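PDB 5EDL: putative HMP/thiamine permease protein YkoE from Bacillus subtilis, which probably carries thiamine and/or hydroxymethylpyrimidine across the membrane, acting as the substrate-binding S component of an energy-coupling-factor (ECF) transporter. Local coordinates for residues V16-Y21 with A72-L77; W47-V52 with K163-S168. One frame throughout, in Å; residues are numbered along the deposited sequence.

Contact 1. Residues V16-Y21 with A72-L77; sequences VFAVVY and ALVECL. With VIB (3-(4-amino-2-methyl-pyrimidin-5-ylmethyl)-5-(2-hydroxy-ethyl)-4-methyl-thiazol-3-ium), chain B.
A18 and Y21 face V74 and E75 where two transmembrane helices of this ECF S component, 4-35 and 63-77, cross beside the thiamine pocket. The axes of the two short segments come within 8.1 Å of each other at an angle of 58°, and A18 lies at the crossing, where its alpha carbon is the one nearest to that of E75, with CA to CA 4.8 Å. Backbones this close leave room for little more than a methyl group, which is why alanine suits the position. Its CB presses on CG1 of V74 at 3.4 Å, tighter than ordinary van der Waals contact, and it also lies against the backbone N of E75. V74 CG1 stands anti to its own backbone N (chi1 172°), which turns this methyl onto A18; a compact branched valine suits so close a crossing.

One turn further along helix 4-35, Y21 meets the side chain of E75 at about a right angle. The ring and carboxylate planes are 75° apart, and OE1 comes to the ring edge, near the ring plane, 3.3 Å from Y21 CB. There is no hydrogen bond between the two; the tyrosine offers E75 a carbon surface, while its own OH bonds to E68 on helix 63-77. The other carboxylate oxygen, E75 OE2, is bonded by T25 and N80, which limits rotation of the group. Glutamate suits this place because its extended chain carries an acidic group from the helix crossing to the polar ring of the vitamin. Thiamine then meets both residues: its methyl carbon CM2 lies obliquely to the tyrosine ring, 3.6 Å from Y21 CD2, while its pyrimidine nitrogen N1A sits 2.7 Å from E75 OE1.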
# COMPACT_ATOMS: atom_id res chain seq x y z
N VAL A 16 1.19 12.79 0.90
CA VAL A 16 0.98 12.92 -0.54
C VAL A 16 -0.05 11.92 -1.03
O VAL A 16 -0.98 12.26 -1.77
CB VAL A 16 2.29 12.74 -1.33
CG1 VAL A 16 1.99 12.60 -2.81
CG2 VAL A 16 3.25 13.89 -1.06
N PHE A 17 0.10 10.67 -0.61
CA PHE A 17 -0.81 9.64 -1.08
C PHE A 17 -2.17 9.68 -0.40
O PHE A 17 -3.13 9.10 -0.90
CB PHE A 17 -0.17 8.25 -0.94
CG PHE A 17 0.61 7.85 -2.14
CD1 PHE A 17 1.94 8.21 -2.26
CD2 PHE A 17 0.00 7.18 -3.18
CE1 PHE A 17 2.66 7.90 -3.39
CE2 PHE A 17 0.72 6.85 -4.32
CZ PHE A 17 2.04 7.21 -4.42
N ALA A 18 -2.26 10.37 0.74
CA ALA A 18 -3.56 10.63 1.35
C ALA A 18 -4.45 11.40 0.38
O ALA A 18 -5.65 11.16 0.31
CB ALA A 18 -3.41 11.39 2.65
N VAL A 19 -3.85 12.32 -0.36
CA VAL A 19 -4.57 13.07 -1.38
C VAL A 19 -5.07 12.15 -2.49
O VAL A 19 -6.22 12.24 -2.91
CB VAL A 19 -3.69 14.18 -1.98
CG1 VAL A 19 -4.42 14.86 -3.14
CG2 VAL A 19 -3.31 15.21 -0.92
N VAL A 20 -4.21 11.23 -2.94
CA VAL A 20 -4.61 10.25 -3.94
C VAL A 20 -5.74 9.35 -3.43
O VAL A 20 -6.73 9.11 -4.13
CB VAL A 20 -3.43 9.35 -4.37
CG1 VAL A 20 -3.89 8.32 -5.42
CG2 VAL A 20 -2.28 10.18 -4.88
N TYR A 21 -5.57 8.83 -2.22
CA TYR A 21 -6.58 8.01 -1.56
C TYR A 21 -7.95 8.70 -1.56
O TYR A 21 -8.97 8.08 -1.83
CB TYR A 21 -6.19 7.70 -0.11
CG TYR A 21 -5.09 6.66 0.08
CD1 TYR A 21 -4.33 6.20 -0.99
CD2 TYR A 21 -4.84 6.14 1.34
CE1 TYR A 21 -3.35 5.25 -0.81
CE2 TYR A 21 -3.86 5.19 1.53
CZ TYR A 21 -3.13 4.75 0.46
OH TYR A 21 -2.17 3.81 0.67
N ALA A 72 -4.18 7.26 6.14
CA ALA A 72 -5.61 7.20 6.46
C ALA A 72 -6.06 8.37 7.34
O ALA A 72 -7.15 8.93 7.15
CB ALA A 72 -5.95 5.88 7.15
N LEU A 73 -5.22 8.71 8.31
CA LEU A 73 -5.48 9.84 9.19
C LEU A 73 -5.65 11.11 8.36
O LEU A 73 -6.60 11.87 8.54
CB LEU A 73 -4.34 10.02 10.22
CG LEU A 73 -4.21 11.38 10.91
CD1 LEU A 73 -5.50 11.72 11.68
CD2 LEU A 73 -2.99 11.44 11.84
N VAL A 74 -4.71 11.32 7.45
CA VAL A 74 -4.70 12.54 6.68
C VAL A 74 -5.87 12.56 5.69
O VAL A 74 -6.47 13.60 5.45
CB VAL A 74 -3.36 12.73 5.95
CG1 VAL A 74 -3.44 13.91 4.99
CG2 VAL A 74 -2.24 12.95 6.96
N GLU A 75 -6.18 11.39 5.12
CA GLU A 75 -7.35 11.29 4.24
C GLU A 75 -8.63 11.67 5.01
O GLU A 75 -9.49 12.37 4.48
CB GLU A 75 -7.47 9.88 3.64
CG GLU A 75 -8.51 9.82 2.54
CD GLU A 75 -8.90 8.40 2.16
OE1 GLU A 75 -8.15 7.46 2.52
OE2 GLU A 75 -9.96 8.22 1.53
N CYS A 76 -8.74 11.20 6.25
CA CYS A 76 -9.85 11.56 7.11
C CYS A 76 -9.91 13.08 7.31
O CYS A 76 -10.96 13.70 7.13
CB CYS A 76 -9.74 10.85 8.47
SG CYS A 76 -11.01 11.37 9.69
N LEU A 77 -8.77 13.66 7.68
CA LEU A 77 -8.66 15.10 7.89
C LEU A 77 -9.07 15.91 6.67
O LEU A 77 -9.72 16.95 6.80
CB LEU A 77 -7.21 15.49 8.28
CG LEU A 77 -6.65 14.92 9.58
CD1 LEU A 77 -5.29 15.51 9.90
CD2 LEU A 77 -7.63 15.15 10.73
CM2 VIB B . -7.11 4.44 3.54
N4A VIB B . -10.08 0.99 1.74
CM4 VIB B . -14.09 1.49 -0.92
O1 VIB B . -14.85 -1.69 1.15
C7 VIB B . -15.83 -1.06 1.95
C6 VIB B . -16.12 0.30 1.35
C2 VIB B . -13.14 2.52 2.72
S1 VIB B . -14.42 1.66 3.01
C5 VIB B . -14.91 1.18 1.62
C4 VIB B . -14.02 1.68 0.60
N3 VIB B . -12.91 2.53 1.30
C7A VIB B . -11.87 3.21 0.53
C4A VIB B . -9.76 2.39 1.92
N3A VIB B . -8.67 2.75 2.60
C2A VIB B . -8.38 4.07 2.75
N1A VIB B . -9.19 5.02 2.19
C6A VIB B . -10.31 4.67 1.49
C5A VIB B . -10.58 3.33 1.36

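Contact 2. Residues W47-V52 with K163-S168. With VIB (3-(4-amino-2-methyl-pyrimidin-5-ylmethyl)-5-(2-hydroxy-ethyl)-4-methyl-thiazol-3-ium), chain B.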
# COMPACT_ATOMS: atom_id res chain seq x y z
N TRP A 47 -5.59 1.81 -2.45
CA TRP A 47 -5.66 2.25 -1.05
C TRP A 47 -4.63 1.56 -0.15
O TRP A 47 -4.55 1.89 1.04
CB TRP A 47 -7.07 2.06 -0.47
CG TRP A 47 -8.07 3.03 -1.07
CD1 TRP A 47 -8.03 4.39 -1.04
CD2 TRP A 47 -9.26 2.68 -1.78
NE1 TRP A 47 -9.12 4.92 -1.70
CE2 TRP A 47 -9.89 3.89 -2.17
CE3 TRP A 47 -9.86 1.46 -2.13
CZ2 TRP A 47 -11.08 3.91 -2.89
CZ3 TRP A 47 -11.04 1.49 -2.85
CH2 TRP A 47 -11.64 2.70 -3.23
N PHE A 48 -3.89 0.60 -0.70
CA PHE A 48 -2.81 -0.06 0.06
C PHE A 48 -1.39 0.37 -0.37
O PHE A 48 -0.40 -0.05 0.24
CB PHE A 48 -2.84 -1.59 -0.09
CG PHE A 48 -4.21 -2.20 -0.03
CD1 PHE A 48 -5.21 -1.68 0.77
CD2 PHE A 48 -4.48 -3.33 -0.78
CE1 PHE A 48 -6.47 -2.27 0.82
CE2 PHE A 48 -5.73 -3.94 -0.75
CZ PHE A 48 -6.73 -3.41 0.05
N ILE A 49 -1.29 1.15 -1.43
CA ILE A 49 0.01 1.35 -2.07
C ILE A 49 1.05 1.98 -1.13
O ILE A 49 2.22 1.65 -1.21
CB ILE A 49 -0.12 2.22 -3.36
CG1 ILE A 49 1.18 2.13 -4.18
CG2 ILE A 49 -0.47 3.66 -3.01
CD1 ILE A 49 1.05 2.67 -5.58
N VAL A 50 0.60 2.84 -0.21
CA VAL A 50 1.50 3.48 0.74
C VAL A 50 2.28 2.45 1.55
O VAL A 50 3.47 2.62 1.79
CB VAL A 50 0.72 4.44 1.68
CG1 VAL A 50 1.54 4.79 2.91
CG2 VAL A 50 0.32 5.69 0.94
N SER A 51 1.61 1.37 1.95
CA SER A 51 2.26 0.34 2.75
C SER A 51 3.43 -0.28 2.00
O SER A 51 4.49 -0.49 2.57
CB SER A 51 1.27 -0.74 3.16
OG SER A 51 0.42 -0.28 4.19
N VAL A 52 3.21 -0.57 0.73
CA VAL A 52 4.23 -1.23 -0.07
C VAL A 52 5.40 -0.27 -0.32
O VAL A 52 6.55 -0.66 -0.19
CB VAL A 52 3.64 -1.74 -1.40
CG1 VAL A 52 4.76 -2.12 -2.38
CG2 VAL A 52 2.72 -2.93 -1.14
N LYS A 163 5.98 -0.88 -6.26
CA LYS A 163 7.38 -1.08 -6.59
C LYS A 163 7.80 -0.13 -7.72
O LYS A 163 8.87 0.48 -7.64
CB LYS A 163 7.65 -2.53 -7.00
CG LYS A 163 9.10 -2.78 -7.46
CD LYS A 163 9.36 -4.27 -7.74
CE LYS A 163 10.86 -4.55 -7.95
NZ LYS A 163 11.40 -3.88 -9.15
N ALA A 164 6.96 -0.01 -8.74
CA ALA A 164 7.24 0.88 -9.87
C ALA A 164 7.39 2.35 -9.44
O ALA A 164 8.31 3.03 -9.86
CB ALA A 164 6.14 0.75 -10.92
N VAL A 165 6.46 2.83 -8.63
CA VAL A 165 6.55 4.18 -8.12
C VAL A 165 7.86 4.39 -7.32
O VAL A 165 8.57 5.38 -7.51
CB VAL A 165 5.35 4.52 -7.22
CG1 VAL A 165 5.56 5.86 -6.52
CG2 VAL A 165 4.05 4.50 -8.05
N SER A 166 8.15 3.45 -6.43
CA SER A 166 9.32 3.52 -5.56
C SER A 166 10.61 3.54 -6.37
O SER A 166 11.49 4.36 -6.11
CB SER A 166 9.33 2.33 -4.59
OG SER A 166 8.18 2.34 -3.76
N ASP A 167 10.69 2.63 -7.34
CA ASP A 167 11.85 2.55 -8.23
C ASP A 167 12.05 3.86 -8.99
O ASP A 167 13.18 4.36 -9.10
CB ASP A 167 11.69 1.39 -9.23
CG ASP A 167 11.88 0.02 -8.58
OD1 ASP A 167 12.38 -0.03 -7.44
OD2 ASP A 167 11.55 -1.01 -9.22
N SER A 168 10.95 4.41 -9.51
CA SER A 168 10.98 5.69 -10.21
C SER A 168 11.55 6.79 -9.33
O SER A 168 12.37 7.58 -9.76
CB SER A 168 9.59 6.08 -10.71
OG SER A 168 9.12 5.18 -11.69
CM2 VIB B . -7.11 4.44 3.54
N4A VIB B . -10.08 0.99 1.74
CM4 VIB B . -14.09 1.49 -0.92
O1 VIB B . -14.85 -1.69 1.15
C7 VIB B . -15.83 -1.06 1.95
C6 VIB B . -16.12 0.30 1.35
C2 VIB B . -13.14 2.52 2.72
S1 VIB B . -14.42 1.66 3.01
C5 VIB B . -14.91 1.18 1.62
C4 VIB B . -14.02 1.68 0.60
N3 VIB B . -12.91 2.53 1.30
C7A VIB B . -11.87 3.21 0.53
C4A VIB B . -9.76 2.39 1.92
N3A VIB B . -8.67 2.75 2.60
C2A VIB B . -8.38 4.07 2.75
N1A VIB B . -9.19 5.02 2.19
C6A VIB B . -10.31 4.67 1.49
C5A VIB B . -10.58 3.33 1.36
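V52, in the first turn of helix 49-58, and K163 of helix 140-170 bring their backbones nearest, CA to CA 7.2 Å, and the contact is small and loose. V52 CG1 lies 4.3 Å from K163 N, and I49, its chain extended (chi2 166°), reaches V165 with the end of its longer arm, CD1 to CG2 4.3 Å. Branched aliphatic residues suit such an apolar seam. The CA-CB bond of K163 points away from 47-52, and its NZ makes a salt bridge with D167 one turn on, NZ to OD2 2.9 Å, through the syn lone pair of the carboxylate; D167 OD1 bonds to Y56. S168 OG and S168 N grip A164 O from opposite faces of its carbonyl plane.

At the other end of the segment, W47 lays its indole over the pyrimidine of thiamine, with the bridging carbon C7A 3.3 Å above the centre of the W47 ring. Its NE1 donates to Y21 O, which fixes the tilt of the ring. A leucine here would probably leave that pyrimidine face without its flat cover and Y21 O without the indole N-H. A broad aromatic face against the planar vitamin ring marks this as one wall of the thiamine pocket of the S component.

In the fold
From the N terminus, helix 4-35 supplies the first half of contact 1; the chain then passes through 47-52, the first half of contact 2, before helix 63-77 returns to close contact 1 across 50 residues. Contact 2 closes much later, over 110 mostly helical residues, when helix 140-170 reaches helix 49-58. The two contacts therefore cross rather than nest. Their centres are about 15 Å apart, yet they touch: Y21 OH probably hydrogen-bonds to V50 N, and F17 packs on V50. Helix 49-58 thus joins the crossing of helices 4-35 and 63-77 to helix 140-170, and both contacts reach the same thiamine, one through Y21 and E75, the other through W47.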